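Local coordinates for mandelate racemase/muconate lactonizing protein (PDB 3QLD) that is of unknown function but belongs to the mandelate racemase/muconate lactonizing family of the enolase superfamily, with a TIM-barrel-like C-terminal domain, at residues E221-E226 with T241-D246; D190-A195 with D216-E221. All coordinates share one frame; numbering follows the deposited sequence.

Interaction 1. Residues E221-E226 with T241-D246; sequences EQPLPE and TPVCLD
Q222 takes hold of C244, on strand 243-245, and of D246, the residue just after that strand. Its amide N donates to C244 O at 2.9 Å, and an N-H...O angle of 167° shows the bond to be nearly straight. Its side chain takes up a further amide: D246 N donates to Q222 OE1 at 2.7 Å, in the plane of the side-chain carbonyl and on a lone pair. The reach depends on a bend at chi2 (-72°), which folds the chain back toward L245 and D246. At the other end of the same amide, Q222 NE2 is hydrogen-bonded to S248.

Beside the first bond, E221 CA approaches C244 O at 3.3 Å in a CA-H...O contact, as expected of the parallel bridge between E221 and C244. The E221 chain is extended, with CG anti to the backbone N (chi1 -169°), and OE2 comes within 3.4 Å of D246 CB and 3.9 Å of D246 OD2. K169 and N268 bind the E221 carboxylate, while K270, R273 and Y56 bind that of D246. Further out, P223 CD rests on V243 CG1 at 3.8 Å, beside helix 229-238.

The two Q222 bonds thus hold the C-terminal ends of adjacent barrel strands together, with the carboxylates of E221 and D246 side by side; the salt bridges to K169, K270 and R273 would offset the nearness of these like charges.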
loop_
_atom_site.group_PDB
_atom_site.type_symbol
_atom_site.label_atom_id
_atom_site.label_comp_id
_atom_site.label_asym_id
_atom_site.label_seq_id
_atom_site.Cartn_x
_atom_site.Cartn_y
_atom_site.Cartn_z
ATOM N N GLU A 221 7.682 -19.284 -7.994
ATOM C CA GLU A 221 6.922 -18.141 -7.503
ATOM C C GLU A 221 7.826 -17.184 -6.701
ATOM O O GLU A 221 8.666 -17.636 -5.920
ATOM C CB GLU A 221 5.846 -18.689 -6.553
ATOM C CG GLU A 221 4.784 -17.647 -6.142
ATOM C CD GLU A 221 3.596 -18.332 -5.490
ATOM O OE1 GLU A 221 3.711 -19.518 -5.109
ATOM O OE2 GLU A 221 2.559 -17.703 -5.371
ATOM N N GLN A 222 7.661 -15.881 -6.939
ATOM C CA GLN A 222 8.339 -14.811 -6.127
ATOM C C GLN A 222 9.815 -15.069 -5.870
ATOM O O GLN A 222 10.270 -15.159 -4.740
ATOM C CB GLN A 222 7.527 -14.629 -4.822
ATOM C CG GLN A 222 6.088 -14.011 -5.043
ATOM C CD GLN A 222 6.009 -12.513 -5.430
ATOM O OE1 GLN A 222 5.093 -12.104 -6.161
ATOM N NE2 GLN A 222 6.978 -11.702 -4.985
ATOM N N PRO A 223 10.636 -15.210 -6.953
ATOM C CA PRO A 223 12.011 -15.570 -6.755
ATOM C C PRO A 223 12.794 -14.429 -6.024
ATOM O O PRO A 223 13.624 -14.699 -5.183
ATOM C CB PRO A 223 12.545 -15.722 -8.192
ATOM C CG PRO A 223 11.628 -15.021 -9.040
ATOM C CD PRO A 223 10.285 -15.203 -8.392
ATOM N N LEU A 224 12.481 -13.191 -6.365
ATOM C CA LEU A 224 13.260 -12.031 -5.886
ATOM C C LEU A 224 12.417 -11.214 -4.882
ATOM O O LEU A 224 11.198 -11.363 -4.806
ATOM C CB LEU A 224 13.700 -11.132 -7.066
ATOM C CG LEU A 224 14.603 -11.788 -8.160
ATOM C CD1 LEU A 224 14.948 -10.792 -9.291
ATOM C CD2 LEU A 224 15.873 -12.470 -7.544
ATOM N N PRO A 225 13.097 -10.358 -4.097
ATOM C CA PRO A 225 12.332 -9.424 -3.280
ATOM C C PRO A 225 11.540 -8.493 -4.150
ATOM O O PRO A 225 11.825 -8.369 -5.344
ATOM C CB PRO A 225 13.418 -8.599 -2.602
ATOM C CG PRO A 225 14.652 -9.400 -2.660
ATOM C CD PRO A 225 14.551 -10.111 -3.987
ATOM N N GLU A 226 10.581 -7.785 -3.552
ATOM C CA GLU A 226 9.858 -6.722 -4.267
ATOM C C GLU A 226 10.777 -5.474 -4.387
ATOM O O GLU A 226 10.331 -4.346 -4.133
ATOM C CB GLU A 226 8.481 -6.418 -3.596
ATOM C CG GLU A 226 7.513 -7.626 -3.445
ATOM C CD GLU A 226 6.313 -7.405 -2.445
ATOM O OE1 GLU A 226 5.359 -6.655 -2.791
ATOM O OE2 GLU A 226 6.305 -7.995 -1.319
ATOM N N THR A 241 11.885 -21.559 -17.444
ATOM C CA THR A 241 10.744 -21.758 -16.495
ATOM C C THR A 241 9.955 -20.448 -16.275
ATOM O O THR A 241 10.575 -19.389 -16.055
ATOM C CB THR A 241 11.302 -22.241 -15.158
ATOM O OG1 THR A 241 12.144 -23.377 -15.383
ATOM C CG2 THR A 241 10.151 -22.563 -14.023
ATOM N N PRO A 242 8.614 -20.490 -16.312
ATOM C CA PRO A 242 7.852 -19.286 -16.055
ATOM C C PRO A 242 8.077 -18.816 -14.605
ATOM O O PRO A 242 8.161 -19.639 -13.667
ATOM C CB PRO A 242 6.404 -19.779 -16.181
ATOM C CG PRO A 242 6.496 -20.939 -17.139
ATOM C CD PRO A 242 7.699 -21.629 -16.618
ATOM N N VAL A 243 8.171 -17.484 -14.453
ATOM C CA VAL A 243 8.081 -16.897 -13.107
ATOM C C VAL A 243 6.614 -16.631 -12.817
ATOM O O VAL A 243 5.891 -16.189 -13.682
ATOM C CB VAL A 243 8.882 -15.551 -13.033
ATOM C CG1 VAL A 243 8.572 -14.827 -11.709
ATOM C CG2 VAL A 243 10.361 -15.880 -13.175
ATOM N N CYS A 244 6.197 -16.874 -11.564
ATOM C CA CYS A 244 4.851 -16.572 -11.091
ATOM C C CYS A 244 4.946 -15.456 -10.046
ATOM O O CYS A 244 5.823 -15.504 -9.201
ATOM C CB CYS A 244 4.301 -17.786 -10.375
ATOM S SG CYS A 244 2.618 -17.511 -9.763
ATOM N N LEU A 245 4.074 -14.452 -10.147
ATOM C CA LEU A 245 4.045 -13.432 -9.121
ATOM C C LEU A 245 2.728 -13.561 -8.351
ATOM O O LEU A 245 1.668 -13.834 -8.940
ATOM C CB LEU A 245 4.179 -12.020 -9.719
ATOM C CG LEU A 245 5.490 -11.816 -10.490
ATOM C CD1 LEU A 245 5.477 -10.344 -11.068
ATOM C CD2 LEU A 245 6.703 -12.033 -9.648
ATOM N N ASP A 246 2.815 -13.314 -7.045
ATOM C CA ASP A 246 1.629 -13.292 -6.160
ATOM C C ASP A 246 1.620 -11.821 -5.654
ATOM O O ASP A 246 0.989 -10.992 -6.301
ATOM C CB ASP A 246 1.786 -14.380 -5.081
ATOM C CG ASP A 246 0.781 -14.311 -3.946
ATOM O OD1 ASP A 246 -0.156 -13.527 -3.986
ATOM O OD2 ASP A 246 0.969 -15.075 -2.988
#

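Interaction 2. Residues D190-A195 with D216-E221; sequences DLAIAA and DLQFIE
I193 and A195, on strand 192-196, pair with Q218, F219 and E221, which lead into and along strand 220-221: the two parallel strands of a beta-alpha-beta unit in the barrel, connected through helix 206-211. Three backbone bonds establish the pairing: Q218 N to I193 O at 2.9 Å, A195 N to F219 O at 3.0 Å, and E221 N to A195 O at 2.7 Å. All three are fairly straight, and A195 forms a parallel bridge with I220. A water adds a further link, accepting from I193 N and donating to D216 O.

The side chain of L217 can be traced outward from the backbone. Its CB stands 3.8 Å from I193 O, the same oxygen that accepts the Q218 amide. With CG anti to the carbonyl carbon and beside the backbone N (chi1 -64°), the branch reaches across toward the other strand. There its two methyls divide: CD1 meets A195 CB at 4.1 Å, whereas CD2 meets I193 CG2 at 3.6 Å. The side chains of L217 and I193 also touch helix 178-187, through I181 and V184 respectively, which places this apolar cluster between strands and helix.

On the face that carries A192 and A194, Q218 runs extended, bringing NE2 beside A192 CB while R167 binds OE1. F219 has CG between the backbone N and the carbonyl carbon (chi1 54°), and this turns its ring over A194, while W295 stacks on the ring. The resulting CH-pi contact puts A194 CB 3.5 Å from the ring centroid, 19° off the normal, with the methyl displaced toward the rim, where CZ lies 3.3 Å from it.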
loop_
_atom_site.group_PDB
_atom_site.type_symbol
_atom_site.label_atom_id
_atom_site.label_comp_id
_atom_site.label_asym_id
_atom_site.label_seq_id
_atom_site.Cartn_x
_atom_site.Cartn_y
_atom_site.Cartn_z
ATOM N N ASP A 190 5.765 -37.457 -14.089
ATOM C CA ASP A 190 4.647 -36.775 -14.753
ATOM C C ASP A 190 3.845 -35.832 -13.862
ATOM O O ASP A 190 2.820 -35.278 -14.305
ATOM C CB ASP A 190 3.705 -37.793 -15.427
ATOM C CG ASP A 190 4.444 -38.645 -16.454
ATOM O OD1 ASP A 190 4.871 -38.044 -17.470
ATOM O OD2 ASP A 190 4.654 -39.872 -16.221
ATOM N N LEU A 191 4.287 -35.675 -12.624
ATOM C CA LEU A 191 3.571 -34.823 -11.673
ATOM C C LEU A 191 3.800 -33.328 -11.958
ATOM O O LEU A 191 4.941 -32.919 -12.191
ATOM C CB LEU A 191 4.066 -35.133 -10.282
ATOM C CG LEU A 191 3.523 -34.353 -9.097
ATOM C CD1 LEU A 191 2.029 -34.615 -8.957
ATOM C CD2 LEU A 191 4.253 -34.920 -8.007
ATOM N N ALA A 192 2.722 -32.520 -11.956
ATOM C CA ALA A 192 2.929 -31.052 -12.021
ATOM C C ALA A 192 3.666 -30.663 -10.714
ATOM O O ALA A 192 3.152 -30.916 -9.601
ATOM C CB ALA A 192 1.565 -30.348 -12.187
ATOM N N ILE A 193 4.889 -30.115 -10.827
ATOM C CA ILE A 193 5.667 -29.609 -9.676
ATOM C C ILE A 193 5.843 -28.078 -9.852
ATOM O O ILE A 193 6.277 -27.635 -10.938
ATOM C CB ILE A 193 7.068 -30.248 -9.641
ATOM C CG1 ILE A 193 7.019 -31.810 -9.642
ATOM C CG2 ILE A 193 7.921 -29.744 -8.487
ATOM C CD1 ILE A 193 8.394 -32.429 -9.592
ATOM N N ALA A 194 5.529 -27.298 -8.816
ATOM C CA ALA A 194 5.882 -25.843 -8.833
ATOM C C ALA A 194 6.808 -25.545 -7.670
ATOM O O ALA A 194 7.073 -26.421 -6.775
ATOM C CB ALA A 194 4.611 -24.934 -8.830
ATOM N N ALA A 195 7.404 -24.342 -7.669
ATOM C CA ALA A 195 8.309 -24.028 -6.569
ATOM C C ALA A 195 7.991 -22.622 -6.033
ATOM O O ALA A 195 7.588 -21.745 -6.794
ATOM C CB ALA A 195 9.792 -24.102 -6.965
ATOM N N ASP A 216 11.518 -28.923 -15.530
ATOM C CA ASP A 216 10.223 -28.595 -16.092
ATOM C C ASP A 216 9.151 -28.219 -15.041
ATOM O O ASP A 216 8.050 -28.734 -15.077
ATOM C CB ASP A 216 9.749 -29.744 -17.026
ATOM C CG ASP A 216 10.807 -30.112 -18.085
ATOM O OD1 ASP A 216 11.829 -29.368 -18.281
ATOM O OD2 ASP A 216 10.604 -31.173 -18.723
ATOM N N LEU A 217 9.513 -27.307 -14.118
ATOM C CA LEU A 217 8.568 -26.741 -13.119
ATOM C C LEU A 217 7.484 -26.018 -13.839
ATOM O O LEU A 217 7.742 -25.391 -14.846
ATOM C CB LEU A 217 9.346 -25.763 -12.188
ATOM C CG LEU A 217 10.432 -26.350 -11.319
ATOM C CD1 LEU A 217 11.274 -25.255 -10.659
ATOM C CD2 LEU A 217 9.818 -27.270 -10.230
ATOM N N GLN A 218 6.287 -26.056 -13.316
ATOM C CA GLN A 218 5.200 -25.281 -13.846
ATOM C C GLN A 218 5.476 -23.754 -13.708
ATOM O O GLN A 218 5.092 -22.972 -14.583
ATOM C CB GLN A 218 3.940 -25.683 -13.099
ATOM C CG GLN A 218 2.681 -25.181 -13.709
ATOM C CD GLN A 218 1.473 -25.663 -12.934
ATOM O OE1 GLN A 218 1.039 -25.018 -11.963
ATOM N NE2 GLN A 218 0.971 -26.829 -13.301
ATOM N N PHE A 219 6.144 -23.386 -12.614
ATOM C CA PHE A 219 6.584 -21.973 -12.350
ATOM C C PHE A 219 7.483 -21.975 -11.097
ATOM O O PHE A 219 7.545 -22.982 -10.359
ATOM C CB PHE A 219 5.374 -21.019 -12.130
ATOM C CG PHE A 219 4.411 -21.486 -11.028
ATOM C CD1 PHE A 219 4.696 -21.234 -9.678
ATOM C CD2 PHE A 219 3.207 -22.112 -11.370
ATOM C CE1 PHE A 219 3.821 -21.695 -8.666
ATOM C CE2 PHE A 219 2.295 -22.545 -10.366
ATOM C CZ PHE A 219 2.623 -22.298 -9.023
ATOM N N ILE A 220 8.196 -20.841 -10.908
ATOM C CA ILE A 220 8.967 -20.525 -9.698
ATOM C C ILE A 220 8.256 -19.252 -9.219
ATOM O O ILE A 220 8.204 -18.282 -9.967
ATOM C CB ILE A 220 10.461 -20.283 -9.972
ATOM C CG1 ILE A 220 11.134 -21.593 -10.479
ATOM C CG2 ILE A 220 11.200 -19.721 -8.643
ATOM C CD1 ILE A 220 12.516 -21.381 -10.988
ATOM N N GLU A 221 7.682 -19.284 -7.994
ATOM C CA GLU A 221 6.922 -18.141 -7.503
ATOM C C GLU A 221 7.826 -17.184 -6.701
ATOM O O GLU A 221 8.666 -17.636 -5.920
ATOM C CB GLU A 221 5.846 -18.689 -6.553
ATOM C CG GLU A 221 4.784 -17.647 -6.142
ATOM C CD GLU A 221 3.596 -18.332 -5.490
ATOM O OE1 GLU A 221 3.711 -19.518 -5.109
ATOM O OE2 GLU A 221 2.559 -17.703 -5.371
HETATM O O HOH W 1 5.642 -29.583 -13.640
#

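In the fold
Interactions 1 and 2 are successive pairings in the parallel part of one mixed sheet, with strand 220-221 between 192-196 and 243-245; their centres lie about 13 Å apart. E221 belongs to both. The join is made by I220, whose N is 3.0 Å from P242 O and whose O is 2.9 Å from C244 N, both probable hydrogen bonds. Residues I220 and E221 thus turn their amides alternately to the two neighbours. Side chains connect the contacts too: C244 CB packs 3.5 Å from F219 CD1. Interaction 2 pairs the residues leading up to E221, interaction 1 those at and beyond it, a position consistent with the strand ends where barrels of this superfamily have their active site.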